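Local atomic coordinates of putative sulfurtransferase dsrE (Allochromatium vinosum, PDB entry 2HY5), a protein that is a putative sulfurtransferase and sulfur carrier that could take part in the oxidation of intracellular sulfur, probably through a cysteine persulfide. Residues I34-F39 with E72-V77; R63-A68 with N102-F107; G43-T48 with Q83-V88; Q6-P11 with L125-D130. One frame throughout, in Å; residues are numbered along the deposited sequence.

Contact 1: I34-F39 with E72-V77; sequences IFRVFF and ELDMVV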
loop_
_atom_site.group_PDB
_atom_site.type_symbol
_atom_site.label_atom_id
_atom_site.label_comp_id
_atom_site.label_asym_id
_atom_site.label_seq_id
_atom_site.Cartn_x
_atom_site.Cartn_y
_atom_site.Cartn_z
ATOM N N ILE A 34 -3.820 -18.262 20.793
ATOM C CA ILE A 34 -4.011 -17.016 20.068
ATOM C C ILE A 34 -5.180 -16.398 20.825
ATOM O O ILE A 34 -6.327 -16.821 20.680
ATOM C CB ILE A 34 -4.373 -17.249 18.587
ATOM C CG1 ILE A 34 -3.149 -17.801 17.847
ATOM C CG2 ILE A 34 -4.831 -15.937 17.940
ATOM C CD1 ILE A 34 -3.362 -18.031 16.368
ATOM N N PHE A 35 -4.861 -15.426 21.669
ATOM C CA PHE A 35 -5.843 -14.756 22.505
ATOM C C PHE A 35 -6.897 -14.010 21.697
ATOM O O PHE A 35 -8.063 -13.957 22.089
ATOM C CB PHE A 35 -5.131 -13.788 23.449
ATOM C CG PHE A 35 -6.046 -13.107 24.422
ATOM C CD1 PHE A 35 -6.485 -13.769 25.563
ATOM C CD2 PHE A 35 -6.472 -11.806 24.193
ATOM C CE1 PHE A 35 -7.338 -13.142 26.466
ATOM C CE2 PHE A 35 -7.326 -11.168 25.087
ATOM C CZ PHE A 35 -7.759 -11.836 26.227
ATOM N N ARG A 36 -6.486 -13.435 20.571
ATOM C CA ARG A 36 -7.411 -12.687 19.733
ATOM C C ARG A 36 -6.763 -12.315 18.405
ATOM O O ARG A 36 -5.561 -12.067 18.344
ATOM C CB ARG A 36 -7.851 -11.416 20.471
ATOM C CG ARG A 36 -8.810 -10.488 19.712
ATOM C CD ARG A 36 -9.385 -9.447 20.677
ATOM N NE ARG A 36 -10.164 -10.113 21.717
ATOM C CZ ARG A 36 -10.193 -9.761 22.999
ATOM N NH1 ARG A 36 -9.488 -8.728 23.436
ATOM N NH2 ARG A 36 -10.918 -10.472 23.853
ATOM N N VAL A 37 -7.568 -12.316 17.349
ATOM C CA VAL A 37 -7.125 -11.925 16.019
ATOM C C VAL A 37 -7.917 -10.646 15.795
ATOM O O VAL A 37 -9.148 -10.671 15.741
ATOM C CB VAL A 37 -7.515 -12.963 14.947
ATOM C CG1 VAL A 37 -6.988 -12.524 13.586
ATOM C CG2 VAL A 37 -6.956 -14.326 15.309
ATOM N N PHE A 38 -7.212 -9.528 15.688
ATOM C CA PHE A 38 -7.868 -8.244 15.526
ATOM C C PHE A 38 -7.642 -7.636 14.147
ATOM O O PHE A 38 -6.505 -7.485 13.706
ATOM C CB PHE A 38 -7.372 -7.285 16.612
ATOM C CG PHE A 38 -8.193 -6.040 16.738
ATOM C CD1 PHE A 38 -7.984 -4.960 15.887
ATOM C CD2 PHE A 38 -9.202 -5.958 17.691
ATOM C CE1 PHE A 38 -8.770 -3.815 15.983
ATOM C CE2 PHE A 38 -9.997 -4.820 17.798
ATOM C CZ PHE A 38 -9.782 -3.745 16.942
ATOM N N PHE A 39 -8.736 -7.305 13.468
ATOM C CA PHE A 39 -8.653 -6.710 12.141
ATOM C C PHE A 39 -8.881 -5.209 12.227
ATOM O O PHE A 39 -9.906 -4.753 12.739
ATOM C CB PHE A 39 -9.672 -7.358 11.200
ATOM C CG PHE A 39 -9.470 -8.836 11.020
ATOM C CD1 PHE A 39 -10.043 -9.745 11.902
ATOM C CD2 PHE A 39 -8.676 -9.317 9.990
ATOM C CE1 PHE A 39 -9.830 -11.118 11.753
ATOM C CE2 PHE A 39 -8.459 -10.684 9.833
ATOM C CZ PHE A 39 -9.035 -11.584 10.718
ATOM N N GLU A 72 -11.439 -22.360 17.996
ATOM C CA GLU A 72 -12.266 -21.455 18.793
ATOM C C GLU A 72 -11.591 -20.098 18.996
ATOM O O GLU A 72 -11.414 -19.636 20.125
ATOM C CB GLU A 72 -12.583 -22.088 20.154
ATOM C CG GLU A 72 -13.349 -23.403 20.057
ATOM C CD GLU A 72 -13.823 -23.912 21.407
ATOM O OE1 GLU A 72 -14.571 -23.180 22.090
ATOM O OE2 GLU A 72 -13.458 -25.046 21.786
ATOM N N LEU A 73 -11.227 -19.463 17.888
ATOM C CA LEU A 73 -10.555 -18.170 17.932
ATOM C C LEU A 73 -11.518 -16.993 18.043
ATOM O O LEU A 73 -12.620 -17.022 17.498
ATOM C CB LEU A 73 -9.696 -17.987 16.680
ATOM C CG LEU A 73 -8.637 -19.049 16.377
ATOM C CD1 LEU A 73 -7.989 -18.728 15.040
ATOM C CD2 LEU A 73 -7.595 -19.094 17.489
ATOM N N ASP A 74 -11.085 -15.961 18.759
ATOM C CA ASP A 74 -11.874 -14.749 18.925
ATOM C C ASP A 74 -11.398 -13.784 17.837
ATOM O O ASP A 74 -10.344 -13.162 17.959
ATOM C CB ASP A 74 -11.645 -14.158 20.321
ATOM C CG ASP A 74 -12.490 -12.920 20.584
ATOM O OD1 ASP A 74 -13.620 -12.845 20.062
ATOM O OD2 ASP A 74 -12.026 -12.026 21.326
ATOM N N MET A 75 -12.177 -13.694 16.764
ATOM C CA MET A 75 -11.852 -12.830 15.636
ATOM C C MET A 75 -12.651 -11.551 15.794
ATOM O O MET A 75 -13.883 -11.568 15.747
ATOM C CB MET A 75 -12.235 -13.534 14.341
ATOM C CG MET A 75 -11.788 -14.975 14.317
ATOM S SD MET A 75 -10.468 -15.244 13.147
ATOM C CE MET A 75 -11.341 -15.664 11.870
ATOM N N VAL A 76 -11.943 -10.442 15.975
ATOM C CA VAL A 76 -12.592 -9.163 16.196
ATOM C C VAL A 76 -12.306 -8.148 15.100
ATOM O O VAL A 76 -11.170 -8.008 14.636
ATOM C CB VAL A 76 -12.154 -8.579 17.560
ATOM C CG1 VAL A 76 -12.970 -7.333 17.898
ATOM C CG2 VAL A 76 -12.311 -9.643 18.642
ATOM N N VAL A 77 -13.360 -7.449 14.692
ATOM C CA VAL A 77 -13.280 -6.417 13.662
ATOM C C VAL A 77 -13.589 -5.061 14.293
ATOM O O VAL A 77 -14.625 -4.890 14.942
ATOM C CB VAL A 77 -14.295 -6.702 12.537
ATOM C CG1 VAL A 77 -14.272 -5.588 11.506
ATOM C CG2 VAL A 77 -13.978 -8.047 11.891
HETATM O O HOH W 1 -8.909 -16.847 20.575
#

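Contact 2: R63-A68 with N102-F107; sequences RWAELA and NIHPKF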
loop_
_atom_site.group_PDB
_atom_site.type_symbol
_atom_site.label_atom_id
_atom_site.label_comp_id
_atom_site.label_asym_id
_atom_site.label_seq_id
_atom_site.Cartn_x
_atom_site.Cartn_y
_atom_site.Cartn_z
ATOM N N ARG A 63 -11.444 -19.588 4.982
ATOM C CA ARG A 63 -10.286 -20.247 5.569
ATOM C C ARG A 63 -10.072 -19.749 7.001
ATOM O O ARG A 63 -9.789 -20.535 7.904
ATOM C CB ARG A 63 -9.061 -19.969 4.708
ATOM C CG ARG A 63 -7.822 -20.716 5.131
ATOM C CD ARG A 63 -6.624 -20.213 4.343
ATOM N NE ARG A 63 -6.243 -21.122 3.270
ATOM C CZ ARG A 63 -5.191 -20.930 2.479
ATOM N NH1 ARG A 63 -4.429 -19.855 2.647
ATOM N NH2 ARG A 63 -4.894 -21.814 1.533
ATOM N N TRP A 64 -10.208 -18.441 7.206
ATOM C CA TRP A 64 -10.072 -17.865 8.545
ATOM C C TRP A 64 -11.195 -18.423 9.418
ATOM O O TRP A 64 -10.986 -18.776 10.577
ATOM C CB TRP A 64 -10.204 -16.339 8.500
ATOM C CG TRP A 64 -8.905 -15.587 8.393
ATOM C CD1 TRP A 64 -8.541 -14.720 7.401
ATOM C CD2 TRP A 64 -7.818 -15.600 9.329
ATOM N NE1 TRP A 64 -7.298 -14.193 7.658
ATOM C CE2 TRP A 64 -6.829 -14.718 8.836
ATOM C CE3 TRP A 64 -7.579 -16.275 10.534
ATOM C CZ2 TRP A 64 -5.625 -14.488 9.512
ATOM C CZ3 TRP A 64 -6.380 -16.045 11.204
ATOM C CH2 TRP A 64 -5.420 -15.159 10.689
ATOM N N ALA A 65 -12.397 -18.492 8.854
ATOM C CA ALA A 65 -13.551 -18.991 9.593
ATOM C C ALA A 65 -13.374 -20.451 10.003
ATOM O O ALA A 65 -13.764 -20.846 11.106
ATOM C CB ALA A 65 -14.813 -18.833 8.760
ATOM N N GLU A 66 -12.787 -21.250 9.116
ATOM C CA GLU A 66 -12.554 -22.659 9.409
ATOM C C GLU A 66 -11.528 -22.789 10.530
ATOM O O GLU A 66 -11.656 -23.642 11.410
ATOM C CB GLU A 66 -12.066 -23.388 8.154
ATOM C CG GLU A 66 -13.083 -23.389 7.022
ATOM C CD GLU A 66 -12.542 -23.986 5.738
ATOM O OE1 GLU A 66 -11.527 -23.473 5.224
ATOM O OE2 GLU A 66 -13.133 -24.968 5.242
ATOM N N LEU A 67 -10.511 -21.935 10.502
ATOM C CA LEU A 67 -9.485 -21.972 11.532
ATOM C C LEU A 67 -10.099 -21.577 12.871
ATOM O O LEU A 67 -9.803 -22.176 13.905
ATOM C CB LEU A 67 -8.348 -21.010 11.194
ATOM C CG LEU A 67 -7.106 -21.184 12.069
ATOM C CD1 LEU A 67 -6.437 -22.507 11.732
ATOM C CD2 LEU A 67 -6.144 -20.023 11.839
ATOM N N ALA A 68 -10.963 -20.568 12.844
ATOM C CA ALA A 68 -11.615 -20.094 14.060
ATOM C C ALA A 68 -12.516 -21.179 14.651
ATOM O O ALA A 68 -12.604 -21.328 15.870
ATOM C CB ALA A 68 -12.430 -18.828 13.764
ATOM N N ASN A 102 -23.319 -7.691 5.942
ATOM C CA ASN A 102 -22.373 -8.446 5.135
ATOM C C ASN A 102 -21.308 -9.162 5.954
ATOM O O ASN A 102 -20.460 -9.854 5.404
ATOM C CB ASN A 102 -21.709 -7.529 4.100
ATOM C CG ASN A 102 -20.843 -6.466 4.736
ATOM O OD1 ASN A 102 -21.002 -6.144 5.910
ATOM N ND2 ASN A 102 -19.924 -5.905 3.957
ATOM N N ILE A 103 -21.360 -9.029 7.271
ATOM C CA ILE A 103 -20.350 -9.693 8.084
ATOM C C ILE A 103 -20.508 -11.213 8.093
ATOM O O ILE A 103 -21.617 -11.745 7.994
ATOM C CB ILE A 103 -20.368 -9.185 9.541
ATOM C CG1 ILE A 103 -19.045 -9.549 10.217
ATOM C CG2 ILE A 103 -21.541 -9.797 10.307
ATOM C CD1 ILE A 103 -19.008 -9.233 11.687
ATOM N N HIS A 104 -19.383 -11.912 8.177
ATOM C CA HIS A 104 -19.394 -13.367 8.241
ATOM C C HIS A 104 -19.708 -13.674 9.711
ATOM O O HIS A 104 -19.106 -13.092 10.614
ATOM C CB HIS A 104 -18.018 -13.913 7.836
ATOM C CG HIS A 104 -17.955 -15.406 7.766
ATOM N ND1 HIS A 104 -18.046 -16.209 8.883
ATOM C CD2 HIS A 104 -17.817 -16.245 6.710
ATOM C CE1 HIS A 104 -17.967 -17.477 8.520
ATOM N NE2 HIS A 104 -17.828 -17.526 7.206
ATOM N N PRO A 105 -20.654 -14.595 9.968
ATOM C CA PRO A 105 -21.065 -14.974 11.324
ATOM C C PRO A 105 -19.995 -15.394 12.330
ATOM O O PRO A 105 -20.247 -15.367 13.534
ATOM C CB PRO A 105 -22.105 -16.068 11.073
ATOM C CG PRO A 105 -21.649 -16.683 9.792
ATOM C CD PRO A 105 -21.300 -15.467 8.971
ATOM N N LYS A 106 -18.815 -15.773 11.852
ATOM C CA LYS A 106 -17.738 -16.180 12.755
ATOM C C LYS A 106 -16.958 -14.994 13.327
ATOM O O LYS A 106 -16.209 -15.140 14.298
ATOM C CB LYS A 106 -16.771 -17.127 12.039
ATOM C CG LYS A 106 -17.052 -18.601 12.288
ATOM C CD LYS A 106 -16.902 -18.935 13.770
ATOM C CE LYS A 106 -17.163 -20.406 14.041
ATOM N NZ LYS A 106 -18.518 -20.806 13.579
ATOM N N PHE A 107 -17.130 -13.822 12.727
ATOM C CA PHE A 107 -16.435 -12.624 13.185
ATOM C C PHE A 107 -17.363 -11.752 14.025
ATOM O O PHE A 107 -18.582 -11.793 13.867
ATOM C CB PHE A 107 -15.958 -11.784 11.991
ATOM C CG PHE A 107 -15.012 -12.497 11.062
ATOM C CD1 PHE A 107 -15.456 -13.528 10.241
ATOM C CD2 PHE A 107 -13.679 -12.102 10.979
ATOM C CE1 PHE A 107 -14.589 -14.146 9.344
ATOM C CE2 PHE A 107 -12.809 -12.712 10.088
ATOM C CZ PHE A 107 -13.263 -13.737 9.270
#

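Contact 3: G43-T48 with Q83-V88; sequences GVNNST and QRRGIV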
loop_
_atom_site.group_PDB
_atom_site.type_symbol
_atom_site.label_atom_id
_atom_site.label_comp_id
_atom_site.label_asym_id
_atom_site.label_seq_id
_atom_site.Cartn_x
_atom_site.Cartn_y
_atom_site.Cartn_z
ATOM N N GLY A 43 -8.049 -4.074 7.089
ATOM C CA GLY A 43 -8.087 -5.437 7.581
ATOM C C GLY A 43 -9.505 -5.884 7.885
ATOM O O GLY A 43 -9.810 -7.074 7.822
ATOM N N VAL A 44 -10.382 -4.941 8.210
ATOM C CA VAL A 44 -11.762 -5.301 8.519
ATOM C C VAL A 44 -12.456 -5.995 7.346
ATOM O O VAL A 44 -13.433 -6.723 7.539
ATOM C CB VAL A 44 -12.597 -4.057 8.937
ATOM C CG1 VAL A 44 -11.974 -3.408 10.170
ATOM C CG2 VAL A 44 -12.671 -3.066 7.784
ATOM N N ASN A 45 -11.941 -5.793 6.135
ATOM C CA ASN A 45 -12.544 -6.394 4.952
ATOM C C ASN A 45 -12.350 -7.913 4.858
ATOM O O ASN A 45 -12.858 -8.556 3.937
ATOM C CB ASN A 45 -12.015 -5.692 3.692
ATOM C CG ASN A 45 -12.522 -4.254 3.569
ATOM O OD1 ASN A 45 -11.906 -3.419 2.900
ATOM N ND2 ASN A 45 -13.653 -3.966 4.204
ATOM N N ASN A 46 -11.620 -8.483 5.815
ATOM C CA ASN A 46 -11.402 -9.928 5.848
ATOM C C ASN A 46 -12.594 -10.609 6.505
ATOM O O ASN A 46 -12.621 -11.833 6.628
ATOM C CB ASN A 46 -10.167 -10.271 6.680
ATOM C CG ASN A 46 -8.883 -10.028 5.939
ATOM O OD1 ASN A 46 -8.520 -10.786 5.044
ATOM N ND2 ASN A 46 -8.184 -8.960 6.305
ATOM N N SER A 47 -13.578 -9.817 6.916
ATOM C CA SER A 47 -14.731 -10.372 7.615
ATOM C C SER A 47 -16.048 -10.405 6.851
ATOM O O SER A 47 -17.078 -10.765 7.421
ATOM C CB SER A 47 -14.948 -9.614 8.924
ATOM O OG SER A 47 -15.362 -8.282 8.684
ATOM N N THR A 48 -16.033 -10.033 5.577
ATOM C CA THR A 48 -17.265 -10.047 4.796
ATOM C C THR A 48 -17.577 -11.441 4.267
ATOM O O THR A 48 -16.678 -12.173 3.861
ATOM C CB THR A 48 -17.195 -9.067 3.602
ATOM O OG1 THR A 48 -18.343 -9.257 2.766
ATOM C CG2 THR A 48 -15.935 -9.292 2.788
ATOM N N GLN A 83 -17.193 0.832 10.089
ATOM C CA GLN A 83 -18.194 1.816 9.691
ATOM C C GLN A 83 -17.706 2.647 8.517
ATOM O O GLN A 83 -18.472 3.012 7.633
ATOM C CB GLN A 83 -18.530 2.734 10.866
ATOM C CG GLN A 83 -19.309 2.043 11.967
ATOM C CD GLN A 83 -19.528 2.930 13.173
ATOM O OE1 GLN A 83 -20.292 2.590 14.077
ATOM N NE2 GLN A 83 -18.850 4.070 13.199
ATOM N N ARG A 84 -16.416 2.938 8.513
ATOM C CA ARG A 84 -15.825 3.733 7.453
ATOM C C ARG A 84 -15.786 2.954 6.141
ATOM O O ARG A 84 -15.962 3.522 5.063
ATOM C CB ARG A 84 -14.404 4.127 7.856
ATOM C CG ARG A 84 -13.901 5.436 7.286
ATOM C CD ARG A 84 -12.527 5.735 7.865
ATOM N NE ARG A 84 -12.494 5.463 9.300
ATOM C CZ ARG A 84 -12.523 6.393 10.250
ATOM N NH1 ARG A 84 -12.583 7.678 9.928
ATOM N NH2 ARG A 84 -12.503 6.033 11.527
ATOM N N ARG A 85 -15.594 1.643 6.239
ATOM C CA ARG A 85 -15.461 0.806 5.057
ATOM C C ARG A 85 -16.649 -0.028 4.591
ATOM O O ARG A 85 -16.624 -0.578 3.488
ATOM C CB ARG A 85 -14.231 -0.076 5.243
ATOM C CG ARG A 85 -12.965 0.751 5.461
ATOM C CD ARG A 85 -11.776 -0.118 5.799
ATOM N NE ARG A 85 -10.522 0.635 5.848
ATOM C CZ ARG A 85 -10.180 1.490 6.808
ATOM N NH1 ARG A 85 -10.996 1.726 7.824
ATOM N NH2 ARG A 85 -8.993 2.090 6.765
ATOM N N GLY A 86 -17.682 -0.136 5.417
ATOM C CA GLY A 86 -18.844 -0.894 4.997
ATOM C C GLY A 86 -18.987 -2.317 5.500
ATOM O O GLY A 86 -19.553 -3.149 4.796
ATOM N N ILE A 87 -18.468 -2.616 6.685
ATOM C CA ILE A 87 -18.626 -3.954 7.253
ATOM C C ILE A 87 -19.749 -3.759 8.262
ATOM O O ILE A 87 -19.627 -2.959 9.194
ATOM C CB ILE A 87 -17.344 -4.450 7.959
ATOM C CG1 ILE A 87 -16.240 -4.686 6.922
ATOM C CG2 ILE A 87 -17.632 -5.750 8.709
ATOM C CD1 ILE A 87 -16.551 -5.778 5.902
ATOM N N VAL A 88 -20.842 -4.489 8.067
ATOM C CA VAL A 88 -22.023 -4.332 8.905
ATOM C C VAL A 88 -22.640 -5.621 9.436
ATOM O O VAL A 88 -22.827 -6.579 8.688
ATOM C CB VAL A 88 -23.124 -3.585 8.101
ATOM C CG1 VAL A 88 -24.350 -3.362 8.963
ATOM C CG2 VAL A 88 -22.579 -2.268 7.563
#

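Contact 4: Q6-P11 with L125-D130; sequences QINEGP and LVVFGD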
loop_
_atom_site.group_PDB
_atom_site.type_symbol
_atom_site.label_atom_id
_atom_site.label_comp_id
_atom_site.label_asym_id
_atom_site.label_seq_id
_atom_site.Cartn_x
_atom_site.Cartn_y
_atom_site.Cartn_z
ATOM N N GLN A 6 -2.613 -8.825 14.860
ATOM C CA GLN A 6 -3.258 -7.658 14.279
ATOM C C GLN A 6 -3.050 -7.716 12.768
ATOM O O GLN A 6 -1.928 -7.919 12.307
ATOM C CB GLN A 6 -2.629 -6.381 14.848
ATOM C CG GLN A 6 -3.363 -5.093 14.480
ATOM C CD GLN A 6 -2.599 -3.853 14.923
ATOM O OE1 GLN A 6 -2.034 -3.815 16.019
ATOM N NE2 GLN A 6 -2.616 -2.816 14.088
ATOM N N ILE A 7 -4.133 -7.559 12.009
ATOM C CA ILE A 7 -4.070 -7.588 10.549
ATOM C C ILE A 7 -4.608 -6.249 10.049
ATOM O O ILE A 7 -5.752 -5.893 10.329
ATOM C CB ILE A 7 -4.902 -8.765 9.995
ATOM C CG1 ILE A 7 -4.319 -10.082 10.529
ATOM C CG2 ILE A 7 -4.881 -8.764 8.468
ATOM C CD1 ILE A 7 -5.146 -11.297 10.227
ATOM N N ASN A 8 -3.776 -5.515 9.308
ATOM C CA ASN A 8 -4.131 -4.179 8.828
ATOM C C ASN A 8 -4.540 -4.013 7.375
ATOM O O ASN A 8 -4.877 -2.902 6.960
ATOM C CB ASN A 8 -2.971 -3.209 9.065
ATOM C CG ASN A 8 -2.501 -3.189 10.504
ATOM O OD1 ASN A 8 -3.277 -3.413 11.430
ATOM N ND2 ASN A 8 -1.225 -2.887 10.697
ATOM N N GLU A 9 -4.507 -5.085 6.598
ATOM C CA GLU A 9 -4.848 -4.966 5.189
ATOM C C GLU A 9 -5.965 -5.882 4.745
ATOM O O GLU A 9 -6.203 -6.931 5.343
ATOM C CB GLU A 9 -3.611 -5.240 4.339
ATOM C CG GLU A 9 -2.406 -4.417 4.732
ATOM C CD GLU A 9 -2.678 -2.924 4.713
ATOM O OE1 GLU A 9 -3.471 -2.474 3.860
ATOM O OE2 GLU A 9 -2.083 -2.200 5.542
ATOM N N GLY A 10 -6.631 -5.477 3.669
ATOM C CA GLY A 10 -7.720 -6.262 3.128
ATOM C C GLY A 10 -7.245 -7.541 2.465
ATOM O O GLY A 10 -6.065 -7.675 2.122
ATOM N N PRO A 11 -8.153 -8.507 2.270
ATOM C CA PRO A 11 -7.825 -9.787 1.641
ATOM C C PRO A 11 -7.428 -9.632 0.173
ATOM O O PRO A 11 -7.956 -8.775 -0.537
ATOM C CB PRO A 11 -9.109 -10.591 1.820
ATOM C CG PRO A 11 -10.171 -9.529 1.733
ATOM C CD PRO A 11 -9.595 -8.414 2.566
ATOM N N LEU A 125 2.702 -9.497 20.547
ATOM C CA LEU A 125 1.787 -8.823 19.632
ATOM C C LEU A 125 2.467 -8.864 18.272
ATOM O O LEU A 125 3.516 -8.246 18.075
ATOM C CB LEU A 125 1.563 -7.367 20.043
ATOM C CG LEU A 125 0.846 -6.488 19.008
ATOM C CD1 LEU A 125 -0.590 -6.967 18.789
ATOM C CD2 LEU A 125 0.870 -5.053 19.490
ATOM N N VAL A 126 1.871 -9.597 17.340
ATOM C CA VAL A 126 2.435 -9.733 16.006
ATOM C C VAL A 126 1.520 -9.030 15.016
ATOM O O VAL A 126 0.364 -9.419 14.840
ATOM C CB VAL A 126 2.592 -11.220 15.630
ATOM C CG1 VAL A 126 3.389 -11.353 14.344
ATOM C CG2 VAL A 126 3.289 -11.960 16.759
ATOM N N VAL A 127 2.055 -7.990 14.383
ATOM C CA VAL A 127 1.305 -7.174 13.436
ATOM C C VAL A 127 1.645 -7.492 11.987
ATOM O O VAL A 127 2.812 -7.603 11.615
ATOM C CB VAL A 127 1.571 -5.672 13.684
ATOM C CG1 VAL A 127 0.677 -4.824 12.775
ATOM C CG2 VAL A 127 1.321 -5.333 15.145
ATOM N N PHE A 128 0.608 -7.636 11.172
ATOM C CA PHE A 128 0.778 -7.936 9.760
ATOM C C PHE A 128 0.149 -6.815 8.960
ATOM O O PHE A 128 -1.043 -6.545 9.086
ATOM C CB PHE A 128 0.106 -9.268 9.411
ATOM C CG PHE A 128 0.751 -10.460 10.063
ATOM C CD1 PHE A 128 0.436 -10.811 11.375
ATOM C CD2 PHE A 128 1.703 -11.208 9.379
ATOM C CE1 PHE A 128 1.064 -11.893 11.999
ATOM C CE2 PHE A 128 2.342 -12.297 9.995
ATOM C CZ PHE A 128 2.020 -12.636 11.307
ATOM N N GLY A 129 0.952 -6.152 8.138
ATOM C CA GLY A 129 0.423 -5.057 7.351
ATOM C C GLY A 129 1.219 -4.817 6.092
ATOM O O GLY A 129 1.802 -5.742 5.530
ATOM N N ASP A 130 1.243 -3.557 5.663
ATOM C CA ASP A 130 1.960 -3.138 4.460
ATOM C C ASP A 130 3.198 -2.336 4.812
ATOM O O ASP A 130 3.056 -1.123 5.087
ATOM C CB ASP A 130 1.053 -2.291 3.575
ATOM C CG ASP A 130 -0.126 -3.065 3.064
ATOM O OD1 ASP A 130 -1.060 -2.437 2.519
ATOM O OD2 ASP A 130 -0.113 -4.308 3.199
ATOM O OXT ASP A 130 4.296 -2.925 4.812
HETATM O O HOH W 2 -0.322 -1.641 7.579
#

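Contact 1: I34-F39 with E72-V77
Strands 34-39 and 75-77 run parallel, with Val-37, Phe-38 and Phe-39 facing Met-75, Val-76 and Val-77. Val-37 is held at both its N and its O: its N donates to Asp-74 O at 3.0 Å, and its O accepts from Val-76 N at 2.8 Å, nearly along the C=O axis. Arg-36 runs alongside Asp-74. Its CB and CG pass Asp-74 O; Arg-36 CD lies 3.6 Å from Val-76 CG2, and the bend at chi3 (-63°) then turns Arg-36 NE to Asp-74 OD2, 2.7 Å away. The guanidinium stands nearly upright to the carboxylate, 85° between planes, NH2 adding a weak bond to OD2 and NH1 bonding Gln-114 O. An alanine in place of Arg-36 would remove this salt bridge and would probably loosen the packing on Val-76. Arg-108 of strand 108-110 holds Asp-74 OD1. In this beta-alpha-beta unit the connecting helix 60-71 packs on Leu-73 and Met-75, while helix 113-121 packs on Phe-35 and Phe-38.

Contact 2: R63-A68 with N102-F107
His-104 has CG anti to the backbone N (chi1 -176°), which swings the imidazole toward helix 60-71, whereas Phe-107 has CG anti to its carbonyl carbon (chi1 -60°) and sends the tip of its ring to the same helix. Both residues are the ends of a type I beta turn, 104-107, in the loop that leads into strand 108-110, an outermost strand of this chain's parallel sheet. The turn is closed by Phe-107 N donating to His-104 O at 3.0 Å and reinforced by a side chain: Lys-106 N donates to His-104 ND1 at 3.1 Å, close to the ring plane and nearly straight (166°). ND1 is thus engaged as an acceptor, and the bond fixes how the imidazole is turned. On the helix, small residues let the turn come near. Ala-65 presents its methyl to the far end of the imidazole, and the first carbons of Lys-106, CB and CG, lie along the same methyl. Beyond them the lysine chain bends at chi2 and chi4, carrying CD past Ala-68 CB and NZ to a salt bridge with Glu-69. Trp-64 turns its indole away to Ser-17, leaving its CB 4.1 Å from Phe-107 CZ. The closest approach is Ala-65 CB to His-104 CE1, 3.4 Å, with His-104 NE2 just behind at 3.6 Å from the same methyl carbon.

Contact 3: G43-T48 with Q83-V88
Ile-87 carries most of this contact. Its CG1 lies 3.5 Å from Val-44 O and its CG2 3.4 Å from Ser-47 OG, while CD1 reaches Thr-48 CB and, at 3.8 Å, Asn-45 ND2. Beside it Arg-85 crosses Val-44 at about a right angle, CD against CG2 at 3.7 Å, on its extended way to Asp-42, to Gln-13 of the second copy of this protein and to Glu-24 of the DsrF chain. The surface that receives Ile-87 is stiffened from within. Ser-47 OG, between its backbone N and carbonyl carbon (chi1 68°), donates to Val-44 O at 2.7 Å, so that carbonyl is satisfied although isoleucine carbons crowd it. Asn-46 ND2 donates to Gly-43 O on a lone pair, at 2.9 Å. Gly-86, with positive phi, ends helix 79-85 and turns the chain toward Ile-87. The helix end thus packs against a 3-10 turn that, through Val-44, flanks the probable persulfide site: the side chains of Val-44 and Cys-78, the active-site cysteine by similarity, are about 4 Å apart.

Contact 4: Q6-P11 with L125-D130
Strand 124-128, outermost in this chain's sheet, pairs in parallel with its neighbour 2-7, with Gln-6 N donating to Val-126 O, Phe-128 N to Gln-6 O and Asn-8 N to Phe-128 O, the last at 2.9 Å. Gln-6 is extended, CG anti to the backbone N (chi1 -171°), and lies alongside Val-127, pointing the same way. Gln-6 NE2 donates to Asn-8 OD1 at 2.8 Å, on a lone pair of that oxygen, which fixes both amides; Gln-6 OE1 rests 3.8 Å from Val-127 CG2, buried with no polar partner in the model. Asn-8 has CG anti to its carbonyl carbon (chi1 -54°), so that ND2 crosses obliquely over Val-127 CG1 at 3.4 Å. Glu-9 shares that first torsion but bends again at chi2 (-56°), bringing its carboxylate up to the side-chain carboxylate of the C-terminal Asp-130. A water donates to Glu-9 OE2 at 2.8 Å and accepts from Asp-130 N, and OE2 also bonds Tyr-21 OH of the DsrF chain. An alanine in place of Glu-9 would remove both carboxylate oxygens and would probably cost the water bridge and the link to DsrF. Glu-9 OE1 and Asp-130 OD1, both acceptors, stand 2.8 Å apart; two buried like charges held so close would probably raise the pKa of one.

Overall arrangement
From the N terminus, segment 6-11 is met by the last six residues of the chain, so contact 4 closes nearly the whole molecule into one loop, and the other three contacts nest inside it. Contact 1 closes the next loop, from strand 33-39 through helix 60-71 to strand 75-78. Contact 3 starts within it, at loop 43-48, and ends beyond it, after helix 79-85; contact 2 starts on helix 60-71 and ends ahead of strand 108-110. These three therefore cross one another. Contacts 1 and 4 share the sheet through neighbouring strands 33-39 and 2-7; Phe-107 joins contact 2 to Met-75 and Phe-39, and Asn-46 joins contact 3 to Glu-9.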